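Local coordinates for hypothetical protein (Plasmodium falciparum, PDB 1ZSO) that is of unknown function but probably binds zinc as a member of a eukaryotic CXXC-motif family, at residues B[18-23]-B[91-96]; B[33-38]-B[47-52]; B[82-87]-B[105-110]; B[121-126]-B[136-141]. All blocks are in the same frame, centred on the assembly; numbering follows the deposited sequence.

Contact 1 (B[18-23]-B[91-96])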
loop_
_atom_site.group_PDB
_atom_site.type_symbol
_atom_site.label_atom_id
_atom_site.label_comp_id
_atom_site.label_asym_id
_atom_site.label_seq_id
_atom_site.Cartn_x
_atom_site.Cartn_y
_atom_site.Cartn_z
ATOM N N ALA B 18 9.659 2.130 27.594
ATOM C CA ALA B 18 8.438 1.940 28.363
ATOM C C ALA B 18 8.843 1.369 29.694
ATOM O O ALA B 18 9.906 0.740 29.821
ATOM C CB ALA B 18 7.455 0.994 27.654
ATOM N N GLU B 19 8.000 1.658 30.676
ATOM C CA GLU B 19 8.169 1.204 32.045
ATOM C C GLU B 19 7.394 -0.126 32.224
ATOM O O GLU B 19 6.202 -0.235 31.873
ATOM C CB GLU B 19 7.700 2.345 32.980
ATOM C CG GLU B 19 7.297 1.958 34.388
ATOM C CD GLU B 19 7.030 3.196 35.267
ATOM O OE1 GLU B 19 6.902 4.315 34.710
ATOM O OE2 GLU B 19 6.956 3.051 36.512
ATOM N N LEU B 20 8.104 -1.128 32.736
ATOM C CA LEU B 20 7.642 -2.506 32.717
ATOM C C LEU B 20 7.324 -3.021 34.096
ATOM O O LEU B 20 8.089 -2.846 35.039
ATOM C CB LEU B 20 8.684 -3.429 32.104
ATOM C CG LEU B 20 9.141 -3.110 30.691
ATOM C CD1 LEU B 20 10.164 -4.124 30.222
ATOM C CD2 LEU B 20 7.949 -3.000 29.733
ATOM N N GLU B 21 6.160 -3.650 34.181
ATOM C CA GLU B 21 5.718 -4.314 35.386
ATOM C C GLU B 21 5.453 -5.788 35.042
ATOM O O GLU B 21 4.508 -6.118 34.315
ATOM C CB GLU B 21 4.481 -3.607 35.957
ATOM C CG GLU B 21 3.732 -4.386 37.039
ATOM C CD GLU B 21 4.316 -4.255 38.450
ATOM O OE1 GLU B 21 5.436 -3.691 38.620
ATOM O OE2 GLU B 21 3.619 -4.733 39.396
ATOM N N ASN B 22 6.317 -6.660 35.528
ATOM C CA ASN B 22 6.056 -8.089 35.466
ATOM C C ASN B 22 5.966 -8.594 34.012
ATOM O O ASN B 22 5.311 -9.594 33.701
ATOM C CB ASN B 22 4.825 -8.415 36.318
ATOM C CG ASN B 22 5.149 -8.444 37.803
ATOM O OD1 ASN B 22 6.298 -8.490 38.174
ATOM N ND2 ASN B 22 4.155 -8.437 38.638
ATOM N N VAL B 23 6.689 -7.897 33.147
ATOM C CA VAL B 23 6.811 -8.229 31.719
ATOM C C VAL B 23 8.194 -8.776 31.388
ATOM O O VAL B 23 9.194 -8.234 31.799
ATOM C CB VAL B 23 6.588 -6.965 30.847
ATOM C CG1 VAL B 23 6.921 -7.242 29.395
ATOM C CG2 VAL B 23 5.159 -6.465 30.979
ATOM N N CYS B 91 12.419 -5.783 16.990
ATOM C CA CYS B 91 11.047 -5.805 17.429
ATOM C C CYS B 91 10.833 -6.506 18.748
ATOM O O CYS B 91 9.805 -7.144 18.912
ATOM C CB CYS B 91 10.162 -6.475 16.379
ATOM S SG CYS B 91 10.039 -5.557 14.860
ATOM N N SER B 92 11.780 -6.372 19.672
ATOM C CA SER B 92 11.680 -6.940 21.005
ATOM C C SER B 92 12.191 -5.908 22.033
ATOM O O SER B 92 13.160 -5.218 21.784
ATOM C CB SER B 92 12.511 -8.243 21.087
ATOM O OG SER B 92 12.134 -9.036 22.207
ATOM N N TYR B 93 11.510 -5.799 23.174
ATOM C CA TYR B 93 11.928 -4.969 24.294
ATOM C C TYR B 93 11.761 -5.807 25.547
ATOM O O TYR B 93 10.722 -6.396 25.806
ATOM C CB TYR B 93 11.054 -3.721 24.322
ATOM C CG TYR B 93 11.464 -2.577 25.250
ATOM C CD1 TYR B 93 12.440 -1.680 24.886
ATOM C CD2 TYR B 93 10.791 -2.360 26.461
ATOM C CE1 TYR B 93 12.763 -0.624 25.700
ATOM C CE2 TYR B 93 11.121 -1.304 27.309
ATOM C CZ TYR B 93 12.105 -0.443 26.932
ATOM O OH TYR B 93 12.438 0.619 27.766
ATOM N N GLU B 94 12.812 -5.899 26.328
ATOM C CA GLU B 94 12.879 -6.949 27.322
ATOM C C GLU B 94 13.023 -6.344 28.708
ATOM O O GLU B 94 13.290 -5.162 28.847
ATOM C CB GLU B 94 14.029 -7.899 26.952
ATOM C CG GLU B 94 13.803 -8.584 25.581
ATOM C CD GLU B 94 15.087 -8.936 24.837
ATOM O OE1 GLU B 94 16.102 -9.246 25.522
ATOM O OE2 GLU B 94 15.083 -8.918 23.570
ATOM N N GLU B 95 12.790 -7.163 29.726
ATOM C CA GLU B 95 12.859 -6.722 31.118
ATOM C C GLU B 95 14.103 -5.867 31.378
ATOM O O GLU B 95 14.039 -4.785 31.990
ATOM C CB GLU B 95 12.866 -7.954 32.021
ATOM C CG GLU B 95 12.777 -7.707 33.512
ATOM C CD GLU B 95 12.580 -9.024 34.290
ATOM O OE1 GLU B 95 12.502 -10.096 33.627
ATOM O OE2 GLU B 95 12.500 -9.001 35.549
ATOM N N VAL B 96 15.237 -6.354 30.897
ATOM C CA VAL B 96 16.496 -5.698 31.140
ATOM C C VAL B 96 16.541 -4.263 30.584
ATOM O O VAL B 96 17.314 -3.430 31.073
ATOM C CB VAL B 96 17.670 -6.555 30.592
ATOM C CG1 VAL B 96 17.756 -6.500 29.054
ATOM C CG2 VAL B 96 18.988 -6.107 31.228
#

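Contact 2 (B[33-38]-B[47-52])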
loop_
_atom_site.group_PDB
_atom_site.type_symbol
_atom_site.label_atom_id
_atom_site.label_comp_id
_atom_site.label_asym_id
_atom_site.label_seq_id
_atom_site.Cartn_x
_atom_site.Cartn_y
_atom_site.Cartn_z
ATOM N N LEU B 33 1.033 -4.451 12.266
ATOM C CA LEU B 33 0.623 -3.376 11.364
ATOM C C LEU B 33 1.425 -2.111 11.582
ATOM O O LEU B 33 1.167 -1.386 12.559
ATOM C CB LEU B 33 -0.858 -3.054 11.526
ATOM C CG LEU B 33 -1.302 -2.170 10.377
ATOM C CD1 LEU B 33 -1.079 -2.937 9.091
ATOM C CD2 LEU B 33 -2.756 -1.765 10.503
ATOM N N TRP B 34 2.384 -1.827 10.689
ATOM C CA TRP B 34 3.155 -0.553 10.795
ATOM C C TRP B 34 2.322 0.593 10.245
ATOM O O TRP B 34 1.668 0.454 9.179
ATOM C CB TRP B 34 4.493 -0.627 10.058
ATOM C CG TRP B 34 5.353 -1.649 10.608
ATOM C CD1 TRP B 34 5.512 -2.905 10.156
ATOM C CD2 TRP B 34 6.151 -1.539 11.788
ATOM N NE1 TRP B 34 6.398 -3.587 10.943
ATOM C CE2 TRP B 34 6.801 -2.768 11.963
ATOM C CE3 TRP B 34 6.420 -0.505 12.681
ATOM C CZ2 TRP B 34 7.659 -3.007 13.026
ATOM C CZ3 TRP B 34 7.251 -0.748 13.739
ATOM C CH2 TRP B 34 7.879 -1.980 13.892
ATOM N N ILE B 35 2.310 1.690 11.007
ATOM C CA ILE B 35 1.485 2.886 10.745
ATOM C C ILE B 35 2.368 4.132 10.899
ATOM O O ILE B 35 3.126 4.309 11.875
ATOM C CB ILE B 35 0.272 2.922 11.663
ATOM C CG1 ILE B 35 -0.487 1.594 11.555
ATOM C CG2 ILE B 35 -0.675 4.077 11.298
ATOM C CD1 ILE B 35 -1.487 1.376 12.616
ATOM N N PHE B 36 2.344 4.980 9.903
ATOM C CA PHE B 36 3.213 6.159 9.927
ATOM C C PHE B 36 2.495 7.292 9.282
ATOM O O PHE B 36 1.628 7.087 8.414
ATOM C CB PHE B 36 4.498 5.906 9.138
ATOM C CG PHE B 36 5.458 4.963 9.822
ATOM C CD1 PHE B 36 6.250 5.409 10.847
ATOM C CD2 PHE B 36 5.563 3.646 9.420
ATOM C CE1 PHE B 36 7.136 4.536 11.502
ATOM C CE2 PHE B 36 6.429 2.776 10.051
ATOM C CZ PHE B 36 7.225 3.227 11.093
ATOM N N ASN B 37 2.860 8.491 9.718
ATOM C CA ASN B 37 2.744 9.626 8.866
ATOM C C ASN B 37 4.082 9.857 8.155
ATOM O O ASN B 37 5.151 9.885 8.772
ATOM C CB ASN B 37 2.398 10.881 9.634
ATOM C CG ASN B 37 1.048 10.843 10.307
ATOM O OD1 ASN B 37 0.130 10.104 9.950
ATOM N ND2 ASN B 37 0.910 11.721 11.290
ATOM N N ILE B 38 3.996 10.041 6.843
ATOM C CA ILE B 38 5.169 10.279 6.006
ATOM C C ILE B 38 5.136 11.595 5.231
ATOM O O ILE B 38 4.104 12.276 5.130
ATOM C CB ILE B 38 5.347 9.136 5.014
ATOM C CG1 ILE B 38 4.172 9.130 4.031
ATOM C CG2 ILE B 38 5.491 7.792 5.817
ATOM C CD1 ILE B 38 4.414 8.341 2.732
ATOM N N ARG B 47 1.590 12.197 3.576
ATOM C CA ARG B 47 0.535 11.196 3.576
ATOM C C ARG B 47 0.394 10.671 5.016
ATOM O O ARG B 47 1.382 10.236 5.601
ATOM C CB ARG B 47 0.932 10.108 2.594
ATOM C CG ARG B 47 -0.085 9.052 2.335
ATOM C CD ARG B 47 -1.114 9.492 1.269
ATOM N NE ARG B 47 -1.712 8.301 0.666
ATOM C CZ ARG B 47 -2.961 8.223 0.222
ATOM N NH1 ARG B 47 -3.792 9.268 0.327
ATOM N NH2 ARG B 47 -3.384 7.072 -0.297
ATOM N N ASP B 48 -0.802 10.776 5.595
ATOM C CA ASP B 48 -1.047 10.306 6.960
ATOM C C ASP B 48 -1.511 8.868 6.986
ATOM O O ASP B 48 -2.232 8.428 6.094
ATOM C CB ASP B 48 -2.150 11.108 7.652
ATOM C CG ASP B 48 -1.733 12.531 7.973
ATOM O OD1 ASP B 48 -0.550 12.867 7.731
ATOM O OD2 ASP B 48 -2.616 13.311 8.440
ATOM N N ASN B 49 -1.109 8.154 8.029
ATOM C CA ASN B 49 -1.703 6.854 8.339
ATOM C C ASN B 49 -1.519 5.870 7.203
ATOM O O ASN B 49 -2.491 5.262 6.731
ATOM C CB ASN B 49 -3.199 7.035 8.608
ATOM C CG ASN B 49 -3.870 5.747 9.167
ATOM O OD1 ASN B 49 -3.364 5.104 10.098
ATOM N ND2 ASN B 49 -5.024 5.389 8.596
ATOM N N ILE B 50 -0.289 5.747 6.709
ATOM C CA ILE B 50 -0.029 4.698 5.785
ATOM C C ILE B 50 0.085 3.482 6.641
ATOM O O ILE B 50 0.468 3.570 7.836
ATOM C CB ILE B 50 1.251 4.876 4.962
ATOM C CG1 ILE B 50 2.496 4.864 5.857
ATOM C CG2 ILE B 50 1.165 6.128 4.159
ATOM C CD1 ILE B 50 3.693 4.500 5.141
ATOM N N GLN B 51 -0.246 2.349 6.042
ATOM C CA GLN B 51 -0.243 1.083 6.768
ATOM C C GLN B 51 0.473 -0.018 5.959
ATOM O O GLN B 51 0.283 -0.200 4.738
ATOM C CB GLN B 51 -1.678 0.639 7.107
ATOM C CG GLN B 51 -2.592 1.688 7.717
ATOM C CD GLN B 51 -4.009 1.186 7.860
ATOM O OE1 GLN B 51 -4.415 0.291 7.154
ATOM N NE2 GLN B 51 -4.761 1.747 8.793
ATOM N N PHE B 52 1.274 -0.792 6.629
ATOM C CA PHE B 52 1.906 -1.916 5.912
ATOM C C PHE B 52 2.426 -2.930 6.878
ATOM O O PHE B 52 2.605 -2.619 8.037
ATOM C CB PHE B 52 3.029 -1.435 4.957
ATOM C CG PHE B 52 4.257 -0.928 5.660
ATOM C CD1 PHE B 52 5.282 -1.794 5.998
ATOM C CD2 PHE B 52 4.391 0.410 5.949
ATOM C CE1 PHE B 52 6.375 -1.353 6.646
ATOM C CE2 PHE B 52 5.475 0.874 6.615
ATOM C CZ PHE B 52 6.481 0.009 6.951
HETATM O O HOH W 1 2.588 13.193 7.372
#

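Contact 3 (B[82-87]-B[105-110])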
loop_
_atom_site.group_PDB
_atom_site.type_symbol
_atom_site.label_atom_id
_atom_site.label_comp_id
_atom_site.label_asym_id
_atom_site.label_seq_id
_atom_site.Cartn_x
_atom_site.Cartn_y
_atom_site.Cartn_z
ATOM N N ILE B 82 9.427 2.147 1.186
ATOM C CA ILE B 82 9.895 1.736 2.521
ATOM C C ILE B 82 10.069 0.223 2.568
ATOM O O ILE B 82 9.230 -0.528 2.103
ATOM C CB ILE B 82 8.886 2.047 3.623
ATOM C CG1 ILE B 82 8.463 3.502 3.577
ATOM C CG2 ILE B 82 9.518 1.706 4.970
ATOM C CD1 ILE B 82 7.238 3.792 4.392
ATOM N N ASN B 83 11.167 -0.210 3.123
ATOM C CA ASN B 83 11.399 -1.627 3.440
ATOM C C ASN B 83 11.805 -1.734 4.907
ATOM O O ASN B 83 12.740 -1.038 5.328
ATOM C CB ASN B 83 12.539 -2.210 2.615
ATOM C CG ASN B 83 12.071 -2.964 1.390
ATOM O OD1 ASN B 83 11.207 -3.841 1.459
ATOM N ND2 ASN B 83 12.692 -2.666 0.264
ATOM N N PHE B 84 11.096 -2.586 5.651
ATOM C CA PHE B 84 11.539 -3.087 6.942
ATOM C C PHE B 84 12.835 -3.852 6.757
ATOM O O PHE B 84 12.983 -4.635 5.809
ATOM C CB PHE B 84 10.464 -4.039 7.540
ATOM C CG PHE B 84 10.887 -4.719 8.833
ATOM C CD1 PHE B 84 10.629 -4.144 10.037
ATOM C CD2 PHE B 84 11.513 -5.949 8.816
ATOM C CE1 PHE B 84 11.010 -4.749 11.193
ATOM C CE2 PHE B 84 11.908 -6.554 9.949
ATOM C CZ PHE B 84 11.664 -5.970 11.156
ATOM N N VAL B 85 13.777 -3.620 7.667
ATOM C CA VAL B 85 15.065 -4.226 7.604
ATOM C C VAL B 85 15.126 -5.291 8.678
ATOM O O VAL B 85 14.975 -4.991 9.863
ATOM C CB VAL B 85 16.198 -3.197 7.848
ATOM C CG1 VAL B 85 17.551 -3.909 7.877
ATOM C CG2 VAL B 85 16.217 -2.123 6.794
ATOM N N ASN B 86 15.354 -6.534 8.271
ATOM C CA ASN B 86 15.481 -7.628 9.235
ATOM C C ASN B 86 16.816 -7.489 9.974
ATOM O O ASN B 86 17.870 -7.592 9.372
ATOM C CB ASN B 86 15.372 -8.989 8.532
ATOM C CG ASN B 86 14.061 -9.140 7.712
ATOM O OD1 ASN B 86 14.029 -8.872 6.497
ATOM N ND2 ASN B 86 12.980 -9.544 8.383
ATOM N N THR B 87 16.760 -7.200 11.266
ATOM C CA THR B 87 17.942 -7.247 12.153
ATOM C C THR B 87 17.636 -8.281 13.235
ATOM O O THR B 87 16.491 -8.572 13.494
ATOM C CB THR B 87 18.255 -5.843 12.755
ATOM O OG1 THR B 87 17.080 -5.288 13.372
ATOM C CG2 THR B 87 18.681 -4.885 11.658
ATOM N N ALA B 105 13.051 -1.138 15.588
ATOM C CA ALA B 105 12.877 -1.562 14.203
ATOM C C ALA B 105 13.569 -0.572 13.289
ATOM O O ALA B 105 13.525 0.643 13.539
ATOM C CB ALA B 105 11.415 -1.679 13.866
ATOM N N SER B 106 14.203 -1.060 12.226
ATOM C CA SER B 106 14.819 -0.159 11.253
ATOM C C SER B 106 14.133 -0.288 9.889
ATOM O O SER B 106 13.639 -1.381 9.541
ATOM C CB SER B 106 16.307 -0.458 11.111
ATOM O OG SER B 106 16.836 -0.898 12.349
ATOM N N PHE B 107 14.133 0.819 9.133
ATOM C CA PHE B 107 13.572 0.862 7.774
ATOM C C PHE B 107 14.476 1.588 6.786
ATOM O O PHE B 107 14.993 2.662 7.087
ATOM C CB PHE B 107 12.229 1.567 7.772
ATOM C CG PHE B 107 11.262 1.032 8.789
ATOM C CD1 PHE B 107 11.318 1.458 10.108
ATOM C CD2 PHE B 107 10.302 0.108 8.434
ATOM C CE1 PHE B 107 10.469 0.950 11.041
ATOM C CE2 PHE B 107 9.450 -0.405 9.388
ATOM C CZ PHE B 107 9.526 0.028 10.678
ATOM N N GLU B 108 14.649 1.005 5.596
ATOM C CA GLU B 108 15.194 1.731 4.452
ATOM C C GLU B 108 14.095 2.468 3.748
ATOM O O GLU B 108 13.143 1.879 3.257
ATOM C CB GLU B 108 15.825 0.806 3.416
ATOM C CG GLU B 108 17.149 0.249 3.829
ATOM C CD GLU B 108 17.706 -0.730 2.793
ATOM O OE1 GLU B 108 17.208 -0.731 1.631
ATOM O OE2 GLU B 108 18.641 -1.487 3.156
ATOM N N CYS B 109 14.300 3.761 3.632
ATOM C CA CYS B 109 13.391 4.645 2.982
ATOM C C CYS B 109 14.071 5.331 1.809
ATOM O O CYS B 109 15.106 5.912 1.975
ATOM C CB CYS B 109 12.952 5.668 4.010
ATOM S SG CYS B 109 12.292 4.903 5.493
ATOM N N ARG B 110 13.474 5.248 0.624
ATOM C CA ARG B 110 13.986 5.917 -0.564
ATOM C C ARG B 110 12.891 6.842 -1.118
ATOM O O ARG B 110 11.884 6.389 -1.644
ATOM C CB ARG B 110 14.345 4.906 -1.630
ATOM C CG ARG B 110 15.740 4.233 -1.499
ATOM C CD ARG B 110 16.141 3.534 -2.849
ATOM N NE ARG B 110 17.473 2.880 -2.825
ATOM C CZ ARG B 110 17.771 1.778 -2.117
ATOM N NH1 ARG B 110 16.856 1.176 -1.357
ATOM N NH2 ARG B 110 18.995 1.274 -2.162
HETATM O O HOH W 2 14.754 -0.721 0.034
HETATM O O HOH W 3 14.828 -3.895 12.437
#

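Contact 4 (B[121-126]-B[136-141])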
loop_
_atom_site.group_PDB
_atom_site.type_symbol
_atom_site.label_atom_id
_atom_site.label_comp_id
_atom_site.label_asym_id
_atom_site.label_seq_id
_atom_site.Cartn_x
_atom_site.Cartn_y
_atom_site.Cartn_z
ATOM N N ASN B 121 -2.316 -2.152 17.685
ATOM C CA ASN B 121 -2.753 -3.056 18.744
ATOM C C ASN B 121 -2.574 -4.507 18.377
ATOM O O ASN B 121 -3.422 -5.326 18.671
ATOM C CB ASN B 121 -4.197 -2.745 19.172
ATOM C CG ASN B 121 -4.971 -2.021 18.106
ATOM O OD1 ASN B 121 -5.187 -0.799 18.199
ATOM N ND2 ASN B 121 -5.375 -2.755 17.062
ATOM N N ASN B 122 -1.474 -4.820 17.708
ATOM C CA ASN B 122 -1.119 -6.214 17.519
ATOM C C ASN B 122 0.202 -6.526 18.219
ATOM O O ASN B 122 0.987 -7.326 17.728
ATOM C CB ASN B 122 -1.012 -6.718 16.030
ATOM C CG ASN B 122 -1.577 -5.766 14.973
ATOM O OD1 ASN B 122 -1.080 -4.656 14.746
ATOM N ND2 ASN B 122 -2.536 -6.273 14.224
ATOM N N PHE B 123 0.460 -5.938 19.371
ATOM C CA PHE B 123 1.669 -6.337 20.107
ATOM C C PHE B 123 1.387 -7.615 20.857
ATOM O O PHE B 123 0.248 -8.002 21.026
ATOM C CB PHE B 123 2.142 -5.263 21.079
ATOM C CG PHE B 123 2.709 -4.058 20.415
ATOM C CD1 PHE B 123 4.024 -4.042 20.010
ATOM C CD2 PHE B 123 1.924 -2.931 20.187
ATOM C CE1 PHE B 123 4.560 -2.942 19.390
ATOM C CE2 PHE B 123 2.452 -1.821 19.589
ATOM C CZ PHE B 123 3.791 -1.822 19.194
ATOM N N ILE B 124 2.457 -8.284 21.256
ATOM C CA ILE B 124 2.407 -9.522 21.991
ATOM C C ILE B 124 3.250 -9.241 23.229
ATOM O O ILE B 124 4.281 -8.560 23.163
ATOM C CB ILE B 124 2.961 -10.724 21.180
ATOM C CG1 ILE B 124 2.294 -10.770 19.793
ATOM C CG2 ILE B 124 2.757 -12.085 21.944
ATOM C CD1 ILE B 124 2.829 -11.859 18.857
ATOM N N VAL B 125 2.759 -9.713 24.370
ATOM C CA VAL B 125 3.507 -9.626 25.601
ATOM C C VAL B 125 3.618 -11.009 26.242
ATOM O O VAL B 125 2.647 -11.765 26.296
ATOM C CB VAL B 125 2.842 -8.676 26.569
ATOM C CG1 VAL B 125 3.373 -8.911 27.952
ATOM C CG2 VAL B 125 3.057 -7.239 26.109
ATOM N N GLU B 126 4.819 -11.328 26.706
ATOM C CA GLU B 126 5.032 -12.462 27.604
ATOM C C GLU B 126 5.292 -11.861 28.970
ATOM O O GLU B 126 6.037 -10.898 29.057
ATOM C CB GLU B 126 6.236 -13.307 27.177
ATOM C CG GLU B 126 6.382 -14.596 28.029
ATOM C CD GLU B 126 7.467 -15.513 27.538
ATOM O OE1 GLU B 126 8.275 -15.065 26.695
ATOM O OE2 GLU B 126 7.509 -16.690 27.989
ATOM N N VAL B 136 -2.340 -6.895 22.179
ATOM C CA VAL B 136 -1.935 -5.907 23.182
ATOM C C VAL B 136 -1.975 -4.540 22.528
ATOM O O VAL B 136 -1.331 -4.298 21.505
ATOM C CB VAL B 136 -0.548 -6.222 23.768
ATOM C CG1 VAL B 136 -0.040 -5.091 24.627
ATOM C CG2 VAL B 136 -0.598 -7.529 24.568
ATOM N N ASN B 137 -2.817 -3.678 23.081
ATOM C CA ASN B 137 -3.092 -2.379 22.483
ATOM C C ASN B 137 -2.227 -1.319 23.104
ATOM O O ASN B 137 -2.343 -1.051 24.288
ATOM C CB ASN B 137 -4.551 -1.972 22.664
ATOM C CG ASN B 137 -4.825 -0.571 22.131
ATOM O OD1 ASN B 137 -3.998 -0.019 21.382
ATOM N ND2 ASN B 137 -5.995 0.012 22.490
ATOM N N LEU B 138 -1.365 -0.718 22.297
ATOM C CA LEU B 138 -0.493 0.325 22.807
ATOM C C LEU B 138 -0.694 1.616 22.024
ATOM O O LEU B 138 0.093 2.536 22.147
ATOM C CB LEU B 138 0.979 -0.130 22.836
ATOM C CG LEU B 138 1.322 -1.218 23.859
ATOM C CD1 LEU B 138 2.752 -1.758 23.702
ATOM C CD2 LEU B 138 1.173 -0.739 25.268
ATOM N N SER B 139 -1.773 1.706 21.262
ATOM C CA SER B 139 -2.062 2.951 20.602
ATOM C C SER B 139 -2.260 4.072 21.616
ATOM O O SER B 139 -1.973 5.222 21.299
ATOM C CB SER B 139 -3.270 2.854 19.652
ATOM O OG SER B 139 -4.488 2.793 20.349
ATOM N N ASP B 140 -2.720 3.756 22.829
ATOM C CA ASP B 140 -2.851 4.771 23.891
ATOM C C ASP B 140 -1.637 4.808 24.869
ATOM O O ASP B 140 -1.677 5.486 25.913
ATOM C CB ASP B 140 -4.148 4.550 24.670
ATOM C CG ASP B 140 -4.290 3.130 25.157
ATOM O OD1 ASP B 140 -3.258 2.376 25.220
ATOM O OD2 ASP B 140 -5.458 2.749 25.436
ATOM N N GLN B 141 -0.596 4.037 24.521
ATOM C CA GLN B 141 0.734 4.104 25.115
ATOM C C GLN B 141 0.851 3.350 26.429
ATOM O O GLN B 141 1.888 3.412 27.096
ATOM C CB GLN B 141 1.184 5.558 25.285
ATOM C CG GLN B 141 1.762 6.201 24.023
ATOM C CD GLN B 141 0.723 6.759 23.060
ATOM O OE1 GLN B 141 0.861 6.610 21.832
ATOM N NE2 GLN B 141 -0.302 7.420 23.591
#

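Contact 1 (B[18-23]-B[91-96])
Ala18 meets the hydroxyl end of Tyr93. Ala18 N donates to Tyr93 OH at 3.2 Å, with an N-H...O angle of 164°. The same hydroxyl also bonds to the carbonyl oxygen of Glu100, so the buried phenol is held by two backbone groups. The carbonyl of Ala18 lies at the edge of the Tyr93 ring, near its plane, with Ala18 O 3.5 Å from Tyr93 CE2. The Ala18 methyl adds a looser apolar contact with the same ring carbon. Tyr93 CG is anti to its backbone N (chi1 -169°), and the ring beyond it reaches Ala18 with OH and CE2.

Leu20 is the next residue to touch. Leu20 CD1 sits 3.6 Å from Glu94 O and 3.8 Å from Glu95 CA, so one methyl packs against the backbone where the strand gives way to a 3-10 turn. The same CD1 comes obliquely to the Tyr93 ring. Asn98 OD1 accepts from Leu20 N.

At Asn22 the chain takes a left-handed conformation. Val23 then comes back to the contact through its carbonyl. Val23 O lies 3.7 Å from Glu95 CB.

Strands 18-21 and 92-94 run 58° apart and their axes come no closer than 9.5 Å. They do not pair. Through Asn22 the chain passes from strand 9-21 of the six-stranded sheet into strand 23-27, which neighbours 92-94 in the four-stranded one. Tyr93 and Leu20 pack at this corner between two antiparallel sheets of an all-beta fold.

Contact 2 (B[33-38]-B[47-52])
Trp34 and Phe52 pair across an antiparallel beta hairpin, formed by strands 34-40 and 46-52 and interrupted by a G1 bulge. Backbone bonds run both ways between them and between Phe36 and Ile50. Trp34 CB lies over one face of the Phe52 ring, 3.9 Å from its centroid, in a CH-pi contact. The indole is slid aside, so the rings barely overlap. Phe52 CG stands between its own backbone N and carbonyl carbon (chi1 70°), and the ring beyond it lies against Trp34 CB. Phe52 CE2 also meets the edge of the Phe36 ring, 3.9 Å from Phe36 CD2. Further along the same face, Ile38 CG2 touches Ile50 CD1 at 3.8 Å, the two side chains crossing at about a right angle.

The bulge lies at Asn49, whose backbone is left-handed; it and Ile50 both face Phe36. The Asn37 amide stacks on the Asp48 carboxylate. In the plane of the Asn37 amide, Asn37 OD1 accepts from Asn49 N at 3.0 Å. A water donates to Ile38 O and to Asp48 OD1.

Asn37 ND2 bonds to Asp116 OD2, which helps fix the amide. Phe107 and Phe69 pack on the aromatic face from strands 102-110 and 69-71 of the six-stranded sheet. At the hairpin's outer strand, Arg47 NH1 bonds to Asp48 O of the second subunit.

Contact 3 (B[82-87]-B[105-110])
Phe84 and Phe107 form an offset edge-to-face pair between neighbouring antiparallel strands of the six-stranded sheet. The edge of Phe84 points toward the face of Phe107, with ring planes at 77° and centroids 6.0 Å apart. Phe84 CG is anti to its backbone N (chi1 175°), whereas Phe107 CG lies beside its own N (chi1 -52°). From these different starts the two side chains meet obliquely. Phe84 CD1 comes to 4.0 Å from Phe107 CE2, and Phe84 CE1 also reaches the methyl of Ala105. Ile82 joins on the same face. Ile82 CG2 meets Phe107 CD2 obliquely at 3.9 Å. Trp34 and Phe36 pack edge-to-face with Phe107, so this side faces the interior.

The other face carries Asn83, Val85, Ser106 and Glu108. The extended Glu108 chain passes Val85, with Glu108 CG 3.9 Å from Val85 CG2. Glu108 OE1 forms a salt bridge with Arg110 NH1 and takes a bond from a water, to which Asn83 ND2 donates at 2.8 Å. Asn83 ND2 also bonds to Thr66 O.

Backbone bonds join Asn83 and Glu108 in both directions. Val85 N donates to Ser106 O at 2.9 Å. A second water, bonded also to Thr87 OG1, accepts from Ser106 N at 2.9 Å and donates to Val85 O at 2.8 Å.

Contact 4 (B[121-126]-B[136-141])
Phe123 and Val136 make the tight part of this contact. They form an antiparallel hydrogen-bonded pair: Phe123 N donates to Val136 O at 3.2 Å, and Val136 N donates to Phe123 O at 3.0 Å. Phe123 N approaches on a lone pair of the Val136 carbonyl, which also lies at the edge of the Phe123 ring. Leu138 covers one face of that ring. Leu138 CD1 is 4.1 Å from the centroid of the Phe123 ring and 23° off the normal, a CH-pi contact offset toward the rim. Val125 CG2 closes on Val136 CG2 at 4.0 Å, the two side chains crossing at about a right angle.

The looser side is polar. Asn121 and Asn137 lie side by side with amide planes nearly perpendicular. Asn121 OD1 and Asn137 OD1, both acceptors, stand 3.5 Å apart without bonding. Asn137 CG is anti to its backbone N (chi1 176°), and OD1 beyond it serves its own segment. Asn137 OD1 accepts from Ser139 N at 2.8 Å, an Asx turn, and from Ser139 OG at 3.0 Å. A type I turn follows from Leu138 to Gln141. Glu75 of the second subunit packs on Asn121 and Asn137, so this side borders the dimer interface.

Strand 123-127 lies between 23-27 and the edge strand 132-136 in the four-stranded sheet. On the apolar side, Leu26, Trp143 and Ile156 touch Val125 and Leu138. Residues 137-141 carry the chain toward strand 143-147.

All four contacts are partly buried. Contacts 2 and 3 pack on each other: Trp34 lies on Ala105 and Phe107, Phe52 on Phe107, and Ile50 on Ile82. The hairpin and the six-stranded sheet thus share one hydrophobic core rich in aromatic rings. Contacts 1 and 4 have centres 12 Å apart and meet where Val23 touches Val125. Both involve the four-stranded sheet, while contacts 1 and 3 both reach the six-stranded one. Contacts 2 and 3 rest on ladders of backbone bonds; contact 4 has one bridge and a turn, and contact 1 a single tyrosine bond. Polar groups of contacts 2 and 4 meet the second subunit. Contact 1 is farthest from the chain centre.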